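Side-chain contacts in 2-oxo-1,2-dihydroquinoline 8-monooxygenase, oxygenase component (Pseudomonas putida, PDB 1Z02), which probably acts as the oxygenase of a 2-oxoquinoline 8-monooxygenase system, carrying a Rieske [2Fe-2S] cluster and a mononuclear iron in each subunit of a trimer: residues N145-V150 and A196-M201; Y45-T50 and I68-V73; E385-T390 and T396-A401; D247-V252 and T390-I395; H326-I331 and S364-R369. All coordinates share one frame; numbering follows the deposited sequence.

Contacts 1 and 2 are neighbours, joined through strands 43-49 and 147-152 of one small antiparallel sheet. Contact 2 is buried and largely apolar. Contact 1 is only partly buried and has a water in it. Strands 196-206 and 325-335 pair in the large antiparallel sheet, so contacts 1 and 5 also touch. Contact 5 is buried, near the centre of the chain, and holds the iron ligand Asp365 beside a cation-pi pair. Contacts 3 and 4 share Thr390 and helix 392-404, on the far side of the chain's centre from contact 2. Contact 3 is a buried salt bridge by a subunit interface; contact 4 is partly buried apolar packing.

Contact 1: residues N145-V150 and A196-M201; sequences NGMIFV and AVVHGM
Asn145 lies against Ala196, and Met147 against Val198, where a turn leading into strand 147-152 meets the start of strand 196-206. The close part is at Asn145. Its CB and CG both come within 3.3 Å of Ala196 O, and its ND2 is 3.8 Å from Ala196 CB. The amide does not bond to Ala196; ND2 donates instead to the carbonyl O of Val191. With CG anti to the carbonyl carbon (chi1 -65°), the side chain is carried over toward the Ala196 peptide. One methyl of Val198, CG2, packs 3.4 Å from Asn145 O. The other side is looser. Met147 is bent at chi2 and chi3 and crosses Val198 at about a right angle, with SD 4.1 Å from Val198 CG1. A water bridges the backbones: it donates to Asn145 O at 2.8 Å and accepts from Val198 N at 2.9 Å. The contact sets the 141-144/147-152 hairpin of the small sheet against strand 196-206, an outermost strand of the large sheet within this chain. Met147 also packs on Pro46 and Phe49 of strand 43-49 and on Trp329, while Ala196 and Val198 rest on Val333 and Ile331 of strand 325-335.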
# COMPACT_ATOMS: atom_id res chain seq x y z
N ASN A 145 22.96 -11.46 30.39
CA ASN A 145 23.89 -10.38 30.07
C ASN A 145 23.37 -9.28 29.14
O ASN A 145 24.01 -8.94 28.13
CB ASN A 145 25.19 -10.96 29.51
CG ASN A 145 25.95 -11.78 30.54
OD1 ASN A 145 26.05 -11.39 31.70
ND2 ASN A 145 26.48 -12.93 30.13
N GLY A 146 22.22 -8.71 29.50
CA GLY A 146 21.64 -7.63 28.72
C GLY A 146 20.78 -8.03 27.53
O GLY A 146 20.24 -7.16 26.84
N MET A 147 20.63 -9.34 27.31
CA MET A 147 19.84 -9.87 26.20
C MET A 147 18.65 -10.68 26.68
O MET A 147 18.78 -11.54 27.55
CB MET A 147 20.70 -10.79 25.32
CG MET A 147 21.84 -10.15 24.57
SD MET A 147 21.29 -9.15 23.22
CE MET A 147 20.85 -10.41 21.98
N ILE A 148 17.48 -10.41 26.09
CA ILE A 148 16.27 -11.15 26.43
C ILE A 148 15.89 -12.04 25.24
O ILE A 148 15.42 -11.53 24.22
CB ILE A 148 15.08 -10.20 26.72
CG1 ILE A 148 15.35 -9.37 27.98
CG2 ILE A 148 13.80 -11.03 26.92
CD1 ILE A 148 14.23 -8.43 28.35
N PHE A 149 16.12 -13.34 25.36
CA PHE A 149 15.78 -14.28 24.29
C PHE A 149 14.42 -14.92 24.56
O PHE A 149 14.07 -15.19 25.71
CB PHE A 149 16.83 -15.39 24.15
CG PHE A 149 18.19 -14.89 23.76
CD1 PHE A 149 19.11 -14.47 24.73
CD2 PHE A 149 18.57 -14.84 22.42
CE1 PHE A 149 20.38 -14.00 24.36
CE2 PHE A 149 19.82 -14.39 22.04
CZ PHE A 149 20.73 -13.96 23.01
N VAL A 150 13.66 -15.15 23.50
CA VAL A 150 12.35 -15.77 23.62
C VAL A 150 12.29 -16.96 22.68
O VAL A 150 12.83 -16.91 21.57
CB VAL A 150 11.21 -14.79 23.25
CG1 VAL A 150 9.87 -15.48 23.36
CG2 VAL A 150 11.24 -13.59 24.17
N ALA A 196 30.30 -11.38 30.50
CA ALA A 196 30.27 -10.99 29.09
C ALA A 196 29.39 -9.76 29.00
O ALA A 196 28.30 -9.74 29.55
CB ALA A 196 29.69 -12.13 28.23
N VAL A 197 29.88 -8.71 28.34
CA VAL A 197 29.09 -7.49 28.20
C VAL A 197 28.63 -7.32 26.76
O VAL A 197 29.38 -7.59 25.82
CB VAL A 197 29.90 -6.25 28.62
CG1 VAL A 197 29.05 -4.99 28.47
CG2 VAL A 197 30.37 -6.40 30.06
N VAL A 198 27.38 -6.89 26.58
CA VAL A 198 26.82 -6.70 25.25
C VAL A 198 26.48 -5.24 24.93
O VAL A 198 25.82 -4.56 25.72
CB VAL A 198 25.52 -7.53 25.07
CG1 VAL A 198 24.91 -7.24 23.72
CG2 VAL A 198 25.81 -9.01 25.19
N HIS A 199 26.93 -4.77 23.77
CA HIS A 199 26.62 -3.42 23.31
C HIS A 199 26.18 -3.60 21.87
O HIS A 199 26.80 -4.37 21.13
CB HIS A 199 27.85 -2.51 23.35
CG HIS A 199 28.27 -2.10 24.73
ND1 HIS A 199 27.40 -1.51 25.63
CD2 HIS A 199 29.47 -2.18 25.36
CE1 HIS A 199 28.05 -1.26 26.75
NE2 HIS A 199 29.30 -1.65 26.62
N GLY A 200 25.12 -2.92 21.47
CA GLY A 200 24.67 -3.07 20.11
C GLY A 200 23.34 -2.43 19.80
O GLY A 200 22.87 -1.53 20.50
N MET A 201 22.71 -2.92 18.74
CA MET A 201 21.44 -2.36 18.31
C MET A 201 20.70 -3.33 17.40
O MET A 201 21.27 -4.31 16.93
CB MET A 201 21.70 -1.09 17.52
CG MET A 201 22.50 -1.39 16.24
SD MET A 201 23.10 0.08 15.42
CE MET A 201 24.01 -0.59 14.15
O HOH W 1 25.53 -6.70 28.83

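Contact 2: residues Y45-T50 and I68-V73; sequences YPALFT and IVLRRV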
# COMPACT_ATOMS: atom_id res chain seq x y z
N TYR A 45 15.09 -16.72 19.71
CA TYR A 45 15.41 -15.47 19.02
C TYR A 45 15.57 -14.36 20.04
O TYR A 45 14.99 -14.42 21.12
CB TYR A 45 14.28 -15.04 18.07
CG TYR A 45 14.09 -15.88 16.84
CD1 TYR A 45 13.14 -16.90 16.82
CD2 TYR A 45 14.85 -15.65 15.69
CE1 TYR A 45 12.95 -17.68 15.68
CE2 TYR A 45 14.67 -16.42 14.55
CZ TYR A 45 13.72 -17.44 14.55
OH TYR A 45 13.53 -18.21 13.43
N PRO A 46 16.36 -13.33 19.72
CA PRO A 46 16.54 -12.21 20.65
C PRO A 46 15.26 -11.37 20.51
O PRO A 46 14.80 -11.12 19.39
CB PRO A 46 17.79 -11.51 20.11
CG PRO A 46 17.69 -11.75 18.64
CD PRO A 46 17.29 -13.20 18.57
N ALA A 47 14.67 -10.98 21.63
CA ALA A 47 13.44 -10.20 21.59
C ALA A 47 13.67 -8.72 21.86
O ALA A 47 13.19 -7.84 21.13
CB ALA A 47 12.42 -10.75 22.60
N LEU A 48 14.40 -8.43 22.93
CA LEU A 48 14.68 -7.05 23.32
C LEU A 48 15.93 -7.00 24.17
O LEU A 48 16.33 -8.02 24.74
CB LEU A 48 13.52 -6.50 24.17
CG LEU A 48 12.13 -6.32 23.56
CD1 LEU A 48 11.11 -6.11 24.67
CD2 LEU A 48 12.14 -5.14 22.61
N PHE A 49 16.56 -5.84 24.24
CA PHE A 49 17.72 -5.67 25.09
C PHE A 49 17.11 -5.48 26.47
O PHE A 49 15.98 -5.01 26.60
CB PHE A 49 18.51 -4.41 24.72
CG PHE A 49 19.39 -4.56 23.52
CD1 PHE A 49 19.15 -3.82 22.36
CD2 PHE A 49 20.48 -5.44 23.54
CE1 PHE A 49 19.97 -3.95 21.24
CE2 PHE A 49 21.32 -5.58 22.42
CZ PHE A 49 21.06 -4.83 21.26
N THR A 50 17.84 -5.85 27.51
CA THR A 50 17.35 -5.71 28.86
C THR A 50 16.89 -4.28 29.14
O THR A 50 15.87 -4.06 29.80
CB THR A 50 18.44 -6.14 29.87
OG1 THR A 50 18.64 -7.56 29.77
CG2 THR A 50 18.04 -5.78 31.29
N ILE A 68 3.89 -11.12 20.11
CA ILE A 68 4.32 -11.45 21.46
C ILE A 68 4.39 -10.22 22.37
O ILE A 68 4.85 -9.17 21.95
CB ILE A 68 5.73 -12.09 21.43
CG1 ILE A 68 5.70 -13.37 20.58
CG2 ILE A 68 6.20 -12.41 22.84
CD1 ILE A 68 7.07 -13.98 20.27
N VAL A 69 3.92 -10.37 23.60
CA VAL A 69 3.96 -9.28 24.56
C VAL A 69 4.81 -9.73 25.75
O VAL A 69 4.69 -10.87 26.22
CB VAL A 69 2.54 -8.90 25.02
CG1 VAL A 69 1.84 -10.11 25.63
CG2 VAL A 69 2.60 -7.74 26.02
N LEU A 70 5.69 -8.84 26.21
CA LEU A 70 6.56 -9.16 27.34
C LEU A 70 6.37 -8.19 28.50
O LEU A 70 6.06 -7.01 28.30
CB LEU A 70 8.04 -9.14 26.92
CG LEU A 70 8.55 -10.03 25.79
CD1 LEU A 70 8.26 -9.40 24.45
CD2 LEU A 70 10.03 -10.24 25.95
N ARG A 71 6.56 -8.70 29.71
CA ARG A 71 6.45 -7.89 30.91
C ARG A 71 7.45 -8.36 31.95
O ARG A 71 7.65 -9.56 32.11
CB ARG A 71 5.04 -7.97 31.51
CG ARG A 71 4.90 -7.11 32.78
CD ARG A 71 3.63 -7.41 33.56
NE ARG A 71 3.55 -6.56 34.75
CZ ARG A 71 2.77 -6.80 35.80
NH1 ARG A 71 2.76 -5.97 36.83
NH2 ARG A 71 2.00 -7.88 35.83
N ARG A 72 8.08 -7.42 32.64
CA ARG A 72 9.04 -7.79 33.68
C ARG A 72 8.39 -7.58 35.03
O ARG A 72 7.92 -6.49 35.33
CB ARG A 72 10.31 -6.95 33.60
CG ARG A 72 11.35 -7.35 34.66
CD ARG A 72 12.50 -6.34 34.74
NE ARG A 72 13.26 -6.22 33.49
CZ ARG A 72 14.12 -7.13 33.03
NH1 ARG A 72 14.75 -6.94 31.89
NH2 ARG A 72 14.35 -8.24 33.73
N VAL A 73 8.34 -8.63 35.84
CA VAL A 73 7.75 -8.54 37.17
C VAL A 73 8.70 -9.16 38.19
O VAL A 73 9.09 -10.32 38.06
CB VAL A 73 6.41 -9.26 37.25
CG1 VAL A 73 5.80 -9.06 38.63
CG2 VAL A 73 5.47 -8.72 36.20
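Ala47 is the first residue of 45-50 to meet strand 66-73. Its CB lies 4.1 Å from CD2 of Leu70. Leu48 follows, and it also points toward Leu70, with CD1 to CD1 at 4.4 Å. Leu70 thus offers one methyl to each of two consecutive residues. Both can face the same way because Ala47 and Leu48 form a classic beta bulge opposite Ile148. At the end of the segment, Thr50 brings its CG2 methyl 3.5 Å from NH1 of Arg72. This methyl is anti to the backbone N, while OG1 (chi1 -69°) bonds to Glu143. Arg72 has its own anchors: NH1 forms a salt bridge with Glu143, and NE donates to Leu53 O. Glu143 therefore ties the threonine hydroxyl and the guanidinium together. The backbones stay well apart, with Ala47 CA and Leu70 CA 9.0 Å from each other. This is face-to-face packing of two antiparallel three-stranded sheets, characteristic of the layered beta architecture of a Rieske domain.

Contact 3: residues E385-T390 and T396-A401; sequences EQLVAT and TWRKLA
Glu385 and Arg398 form an end-on salt bridge with two hydrogen bonds, one to each carboxylate oxygen. Arg398 NH2 donates to Glu385 OE2 at 2.7 Å, nearly straight at 173°. Arg398 NH1 donates to Glu385 OE1 at 3.2 Å. Both oxygens use their syn lone pairs, and the two groups are nearly coplanar, 10° apart. The arginine chain runs extended from CG to NE and meets the glutamate from the opposite direction. Glu385 follows helix 380-384 and Arg398 lies on helix 392-404, so the pair bridges the loop between these two helices of the catalytic domain. Each group has a further partner: Tyr376 OH bonds Glu385 OE1, and Glu214 OE1 pairs with Arg398 NE. A glutamine at Glu385 would probably leave the arginine without one of its charged mates and weaken the hold on the loop. Arg87 of the second subunit comes near in a long, weak ion pair with Glu385 OE1, so the carboxylate probably serves both arginines. Tyr30 adds a cation-pi contact to the guanidinium. Farther out, Leu387 CD1 packs 4.1 Å from Arg398 NH2, obliquely to the guanidinium. Leu387 also touches His86 of the second subunit, a ligand of the Rieske cluster there.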
# COMPACT_ATOMS: atom_id res chain seq x y z
N GLU A 385 17.95 -17.59 -9.76
CA GLU A 385 19.25 -17.05 -9.37
C GLU A 385 20.31 -17.96 -10.01
O GLU A 385 20.08 -19.16 -10.18
CB GLU A 385 19.38 -17.08 -7.84
CG GLU A 385 19.44 -18.49 -7.26
CD GLU A 385 19.42 -18.51 -5.75
OE1 GLU A 385 19.71 -17.46 -5.12
OE2 GLU A 385 19.12 -19.59 -5.18
N GLN A 386 21.45 -17.40 -10.39
CA GLN A 386 22.50 -18.22 -10.98
C GLN A 386 23.73 -18.18 -10.08
O GLN A 386 24.60 -17.34 -10.25
CB GLN A 386 22.83 -17.74 -12.40
CG GLN A 386 21.63 -17.88 -13.33
CD GLN A 386 21.97 -17.74 -14.80
OE1 GLN A 386 22.79 -18.48 -15.33
NE2 GLN A 386 21.32 -16.80 -15.46
N LEU A 387 23.76 -19.09 -9.12
CA LEU A 387 24.85 -19.16 -8.15
C LEU A 387 26.12 -19.75 -8.76
O LEU A 387 26.07 -20.45 -9.77
CB LEU A 387 24.42 -19.98 -6.93
CG LEU A 387 23.11 -19.51 -6.28
CD1 LEU A 387 22.80 -20.35 -5.04
CD2 LEU A 387 23.21 -18.03 -5.94
N VAL A 388 27.25 -19.46 -8.13
CA VAL A 388 28.54 -19.94 -8.62
C VAL A 388 29.35 -20.65 -7.55
O VAL A 388 28.87 -20.90 -6.45
CB VAL A 388 29.36 -18.77 -9.19
CG1 VAL A 388 28.71 -18.25 -10.46
CG2 VAL A 388 29.45 -17.66 -8.16
N ALA A 389 30.60 -20.96 -7.88
CA ALA A 389 31.49 -21.68 -6.97
C ALA A 389 31.56 -21.13 -5.55
O ALA A 389 31.52 -21.90 -4.59
CB ALA A 389 32.91 -21.74 -7.56
N THR A 390 31.65 -19.81 -5.42
CA THR A 390 31.73 -19.20 -4.10
C THR A 390 30.43 -19.33 -3.31
O THR A 390 30.40 -19.13 -2.09
CB THR A 390 32.08 -17.70 -4.20
OG1 THR A 390 31.17 -17.06 -5.10
CG2 THR A 390 33.49 -17.51 -4.69
N THR A 396 25.33 -24.47 1.31
CA THR A 396 25.55 -25.38 2.42
C THR A 396 24.67 -24.99 3.60
O THR A 396 24.17 -25.85 4.32
CB THR A 396 27.02 -25.36 2.87
OG1 THR A 396 27.85 -25.77 1.78
CG2 THR A 396 27.23 -26.32 4.05
N TRP A 397 24.48 -23.68 3.79
CA TRP A 397 23.64 -23.20 4.88
C TRP A 397 22.18 -23.53 4.61
O TRP A 397 21.47 -23.99 5.51
CB TRP A 397 23.85 -21.69 5.08
CG TRP A 397 22.63 -20.94 5.57
CD1 TRP A 397 21.86 -20.07 4.86
CD2 TRP A 397 22.05 -21.01 6.88
NE1 TRP A 397 20.83 -19.59 5.63
CE2 TRP A 397 20.92 -20.15 6.88
CE3 TRP A 397 22.37 -21.71 8.05
CZ2 TRP A 397 20.11 -19.99 8.00
CZ3 TRP A 397 21.56 -21.55 9.17
CH2 TRP A 397 20.44 -20.69 9.13
N ARG A 398 21.73 -23.34 3.37
CA ARG A 398 20.35 -23.63 3.03
C ARG A 398 20.04 -25.11 3.24
O ARG A 398 18.97 -25.45 3.76
CB ARG A 398 20.06 -23.25 1.57
CG ARG A 398 20.12 -21.75 1.30
CD ARG A 398 19.65 -21.47 -0.10
NE ARG A 398 19.94 -20.11 -0.53
CZ ARG A 398 19.83 -19.70 -1.80
NH1 ARG A 398 20.10 -18.45 -2.13
NH2 ARG A 398 19.44 -20.56 -2.73
N LYS A 399 20.96 -25.98 2.85
CA LYS A 399 20.75 -27.41 3.02
C LYS A 399 20.65 -27.82 4.48
O LYS A 399 19.74 -28.55 4.86
CB LYS A 399 21.89 -28.19 2.37
CG LYS A 399 21.92 -28.13 0.86
CD LYS A 399 22.99 -29.06 0.33
CE LYS A 399 23.09 -29.00 -1.18
NZ LYS A 399 24.08 -30.00 -1.68
N LEU A 400 21.57 -27.35 5.31
CA LEU A 400 21.55 -27.71 6.72
C LEU A 400 20.33 -27.11 7.42
O LEU A 400 19.77 -27.71 8.33
CB LEU A 400 22.85 -27.26 7.41
CG LEU A 400 23.07 -25.81 7.86
CD1 LEU A 400 22.48 -25.58 9.25
CD2 LEU A 400 24.55 -25.53 7.88
N ALA A 401 19.92 -25.92 7.00
CA ALA A 401 18.76 -25.28 7.60
C ALA A 401 17.51 -26.09 7.25
O ALA A 401 16.61 -26.26 8.07
CB ALA A 401 18.62 -23.85 7.08

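Contact 4: residues D247-V252 and T390-I395; sequences DDCIAV and TDISPI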
# COMPACT_ATOMS: atom_id res chain seq x y z
N ASP A 247 36.87 -29.08 -1.07
CA ASP A 247 35.50 -29.45 -0.84
C ASP A 247 35.08 -29.25 0.60
O ASP A 247 33.93 -28.92 0.88
CB ASP A 247 35.32 -30.91 -1.22
CG ASP A 247 34.12 -31.13 -2.06
OD1 ASP A 247 33.87 -32.28 -2.48
OD2 ASP A 247 33.42 -30.14 -2.31
N ASP A 248 36.01 -29.48 1.51
CA ASP A 248 35.75 -29.35 2.94
C ASP A 248 36.13 -27.97 3.47
O ASP A 248 36.57 -27.84 4.61
CB ASP A 248 36.52 -30.42 3.70
CG ASP A 248 38.02 -30.33 3.48
OD1 ASP A 248 38.76 -31.07 4.17
OD2 ASP A 248 38.47 -29.52 2.63
N CYS A 249 35.96 -26.94 2.65
CA CYS A 249 36.28 -25.57 3.07
C CYS A 249 35.34 -25.15 4.19
O CYS A 249 35.61 -24.18 4.91
CB CYS A 249 36.13 -24.62 1.89
SG CYS A 249 34.46 -24.62 1.21
N ILE A 250 34.24 -25.87 4.34
CA ILE A 250 33.25 -25.59 5.37
C ILE A 250 32.95 -26.86 6.16
O ILE A 250 32.80 -27.93 5.58
CB ILE A 250 31.92 -25.06 4.75
CG1 ILE A 250 32.17 -23.75 3.99
CG2 ILE A 250 30.87 -24.86 5.84
CD1 ILE A 250 30.96 -23.21 3.28
N ALA A 251 32.86 -26.74 7.48
CA ALA A 251 32.56 -27.88 8.32
C ALA A 251 31.13 -27.78 8.83
O ALA A 251 30.76 -26.80 9.50
CB ALA A 251 33.53 -27.93 9.50
N VAL A 252 30.32 -28.78 8.50
CA VAL A 252 28.93 -28.80 8.94
C VAL A 252 28.81 -29.55 10.26
O VAL A 252 29.25 -30.70 10.38
CB VAL A 252 28.02 -29.48 7.89
CG1 VAL A 252 26.55 -29.39 8.32
CG2 VAL A 252 28.20 -28.81 6.53
N THR A 390 31.65 -19.81 -5.42
CA THR A 390 31.73 -19.20 -4.10
C THR A 390 30.43 -19.33 -3.31
O THR A 390 30.40 -19.13 -2.09
CB THR A 390 32.08 -17.70 -4.20
OG1 THR A 390 31.17 -17.06 -5.10
CG2 THR A 390 33.49 -17.51 -4.69
N ASP A 391 29.35 -19.67 -4.00
CA ASP A 391 28.06 -19.82 -3.35
C ASP A 391 27.92 -21.15 -2.63
O ASP A 391 26.83 -21.53 -2.21
CB ASP A 391 26.94 -19.62 -4.36
CG ASP A 391 26.82 -18.17 -4.79
OD1 ASP A 391 26.67 -17.89 -6.00
OD2 ASP A 391 26.87 -17.30 -3.89
N ILE A 392 29.03 -21.86 -2.47
CA ILE A 392 28.97 -23.11 -1.75
C ILE A 392 28.63 -22.81 -0.30
O ILE A 392 28.14 -23.67 0.44
CB ILE A 392 30.31 -23.87 -1.80
CG1 ILE A 392 30.20 -25.12 -0.95
CG2 ILE A 392 31.43 -22.98 -1.28
CD1 ILE A 392 30.81 -26.31 -1.56
N SER A 393 28.92 -21.58 0.12
CA SER A 393 28.64 -21.16 1.49
C SER A 393 27.14 -21.09 1.73
O SER A 393 26.60 -21.85 2.53
CB SER A 393 29.24 -19.78 1.77
OG SER A 393 30.65 -19.82 1.74
N PRO A 394 26.44 -20.17 1.03
CA PRO A 394 25.00 -20.09 1.26
C PRO A 394 24.26 -21.39 0.97
O PRO A 394 23.31 -21.74 1.68
CB PRO A 394 24.56 -18.92 0.37
CG PRO A 394 25.60 -18.91 -0.73
CD PRO A 394 26.88 -19.21 -0.00
N ILE A 395 24.67 -22.12 -0.07
CA ILE A 395 24.01 -23.37 -0.41
C ILE A 395 24.13 -24.37 0.74
O ILE A 395 23.15 -25.01 1.13
CB ILE A 395 24.60 -23.98 -1.71
CG1 ILE A 395 24.27 -23.07 -2.90
CG2 ILE A 395 24.05 -25.39 -1.93
CD1 ILE A 395 24.87 -23.51 -4.21
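Ile250 points its end methyl at the backbone of Ser393. CD1 lies 3.6 Å from Ser393 CA and 3.7 Å from Ser393 OG, so within these segments it meets the serine's backbone and hydroxyl, not an apolar side chain. CG1 is anti to the carbonyl carbon (chi1 -61°), and the chain continues straight on at chi2, which carries CD1 out to the helix. The same methyl is 4.0 Å from Ile392 O. Ile392 points the other way, toward segment 247-252. Its CG2 branch meets Cys249 SG at 4.3 Å, a loose apolar touch. The two isoleucines thus reach from opposite segments, Ile250 toward Ser393 and Ile392 toward Cys249. Here the first turn of helix 392-404 lies against strand 250-253, the outermost strand within this chain of the large antiparallel sheet of the catalytic domain. That sheet with its packed helices belongs to the Bet v 1-like (helix-grip) class. Ser393 has its CB turned neither to the strand nor from it, and its side chain also touches Trp271 and Asn219. Ile250 also rests on Met262 and Gln264 of the neighbouring strand. Just before the helix, Asp391 OD1 accepts a hydrogen bond from His86 NE2 of the second subunit.

Contact 5: residues H326-I331 and S364-R369; sequences HEYWEI and SDLYAR. With FE (Fe (III) ion), chain G.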
# COMPACT_ATOMS: atom_id res chain seq x y z
N HIS A 326 12.16 -7.97 8.67
CA HIS A 326 12.93 -8.68 9.69
C HIS A 326 13.60 -7.66 10.60
O HIS A 326 13.70 -6.48 10.25
CB HIS A 326 14.02 -9.55 9.05
CG HIS A 326 15.04 -8.78 8.28
ND1 HIS A 326 14.79 -8.25 7.03
CD2 HIS A 326 16.31 -8.41 8.58
CE1 HIS A 326 15.85 -7.60 6.60
NE2 HIS A 326 16.79 -7.68 7.52
N GLU A 327 14.04 -8.12 11.76
CA GLU A 327 14.71 -7.23 12.71
C GLU A 327 16.20 -7.62 12.71
O GLU A 327 16.56 -8.71 13.14
CB GLU A 327 14.11 -7.40 14.11
CG GLU A 327 14.50 -6.31 15.11
CD GLU A 327 13.97 -4.94 14.75
OE1 GLU A 327 13.26 -4.81 13.74
OE2 GLU A 327 14.26 -3.98 15.48
N TYR A 328 17.04 -6.73 12.21
CA TYR A 328 18.47 -6.98 12.11
C TYR A 328 19.24 -6.58 13.37
O TYR A 328 19.34 -5.39 13.71
CB TYR A 328 19.00 -6.25 10.88
CG TYR A 328 20.50 -6.20 10.72
CD1 TYR A 328 21.28 -7.36 10.81
CD2 TYR A 328 21.14 -5.00 10.41
CE1 TYR A 328 22.67 -7.32 10.58
CE2 TYR A 328 22.51 -4.94 10.17
CZ TYR A 328 23.27 -6.10 10.25
OH TYR A 328 24.62 -6.03 9.98
N TRP A 329 19.77 -7.58 14.07
CA TRP A 329 20.53 -7.35 15.29
C TRP A 329 22.03 -7.35 15.03
O TRP A 329 22.53 -8.16 14.25
CB TRP A 329 20.22 -8.43 16.33
CG TRP A 329 18.84 -8.37 16.91
CD1 TRP A 329 17.66 -8.56 16.25
CD2 TRP A 329 18.50 -8.12 18.28
NE1 TRP A 329 16.60 -8.45 17.12
CE2 TRP A 329 17.09 -8.18 18.38
CE3 TRP A 329 19.25 -7.86 19.44
CZ2 TRP A 329 16.42 -7.99 19.59
CZ3 TRP A 329 18.58 -7.67 20.64
CH2 TRP A 329 17.17 -7.73 20.70
N GLU A 330 22.73 -6.42 15.68
CA GLU A 330 24.19 -6.31 15.59
C GLU A 330 24.71 -6.06 16.99
O GLU A 330 24.45 -5.01 17.56
CB GLU A 330 24.62 -5.11 14.75
CG GLU A 330 24.25 -5.12 13.31
CD GLU A 330 24.68 -3.85 12.64
OE1 GLU A 330 25.90 -3.63 12.49
OE2 GLU A 330 23.79 -3.05 12.29
N ILE A 331 25.42 -7.02 17.57
CA ILE A 331 25.98 -6.80 18.89
C ILE A 331 27.46 -7.17 18.95
O ILE A 331 27.93 -8.03 18.20
CB ILE A 331 25.23 -7.59 20.02
CG1 ILE A 331 25.47 -9.10 19.86
CG2 ILE A 331 23.75 -7.24 20.00
CD1 ILE A 331 25.00 -9.93 21.02
N SER A 364 26.40 -0.41 4.83
CA SER A 364 26.50 -0.69 3.40
C SER A 364 25.79 -1.98 3.03
O SER A 364 25.27 -2.11 1.92
CB SER A 364 27.97 -0.79 2.98
OG SER A 364 28.64 0.44 3.19
N ASP A 365 25.76 -2.93 3.96
CA ASP A 365 25.11 -4.21 3.73
C ASP A 365 23.60 -4.07 3.62
O ASP A 365 22.94 -4.91 3.02
CB ASP A 365 25.46 -5.18 4.85
CG ASP A 365 26.86 -5.70 4.72
OD1 ASP A 365 27.58 -5.77 5.75
OD2 ASP A 365 27.23 -6.02 3.57
N LEU A 366 23.07 -3.01 4.22
CA LEU A 366 21.63 -2.74 4.21
C LEU A 366 21.13 -2.48 2.80
O LEU A 366 20.11 -3.01 2.39
CB LEU A 366 21.31 -1.54 5.11
CG LEU A 366 20.69 -1.82 6.47
CD1 LEU A 366 21.32 -3.03 7.10
CD2 LEU A 366 20.82 -0.60 7.34
N TYR A 367 21.87 -1.64 2.07
CA TYR A 367 21.49 -1.31 0.70
C TYR A 367 21.64 -2.53 -0.19
O TYR A 367 20.88 -2.70 -1.15
CB TYR A 367 22.35 -0.16 0.18
CG TYR A 367 22.27 1.08 1.04
CD1 TYR A 367 23.12 1.25 2.14
CD2 TYR A 367 21.30 2.05 0.81
CE1 TYR A 367 23.00 2.35 2.98
CE2 TYR A 367 21.17 3.16 1.66
CZ TYR A 367 22.02 3.30 2.74
OH TYR A 367 21.90 4.39 3.58
N ALA A 368 22.61 -3.38 0.11
CA ALA A 368 22.84 -4.58 -0.67
C ALA A 368 21.66 -5.54 -0.47
O ALA A 368 21.17 -6.15 -1.41
CB ALA A 368 24.15 -5.26 -0.26
N ARG A 369 21.20 -5.67 0.77
CA ARG A 369 20.08 -6.56 1.04
C ARG A 369 18.79 -6.10 0.37
O ARG A 369 18.15 -6.89 -0.33
CB ARG A 369 19.88 -6.69 2.55
CG ARG A 369 21.06 -7.31 3.26
CD ARG A 369 20.98 -7.08 4.75
NE ARG A 369 22.18 -7.55 5.43
CZ ARG A 369 22.43 -7.37 6.72
NH1 ARG A 369 23.55 -7.83 7.25
NH2 ARG A 369 21.57 -6.70 7.48
FE FE G . 29.11 -6.99 4.24
O HOH W 2 18.92 -5.56 7.29
O HOH W 3 30.22 -8.36 5.75
O HOH W 4 27.80 -8.30 5.53
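The ring of Tyr328 carries the guanidinium of Arg369 over one face. NH2 sits above the ring centre, 3.3 Å from Tyr328 CZ. The guanidinium stands on edge, its plane 89° from the ring. This is a cation-pi pair, with Arg369 CZ 4.0 Å from the ring centroid. Arg369 NH1 adds a weak bond to Tyr328 OH at 3.4 Å; the stronger partner of that hydroxyl is Glu316. Near the guanidinium plane, NH2 donates to a water at 2.9 Å, which also bonds His326 NE2. Leu366 CD1 approaches the ring obliquely, 3.8 Å from Tyr328 CE2. Tyr328 CG is anti to the backbone N (chi1 170°), which sets the ring face against the guanidinium. With an alanine here the guanidinium would lose its aromatic face and would probably be held less firmly, though Asn215 and the water remain. One turn before Arg369, Asp365 binds the iron through both oxygens, OD2 at 2.2 Å and OD1 at 2.5 Å. Two waters, His221 and His225 complete the site. Asn215 bonds both Asp365 OD2 and Arg369 NE, linking the ligand to the arginine. Helix 363-376 is thus packed on strand 325-335, which lies between strands 196-206 and 313-320, with helix 209-216 alongside Arg369.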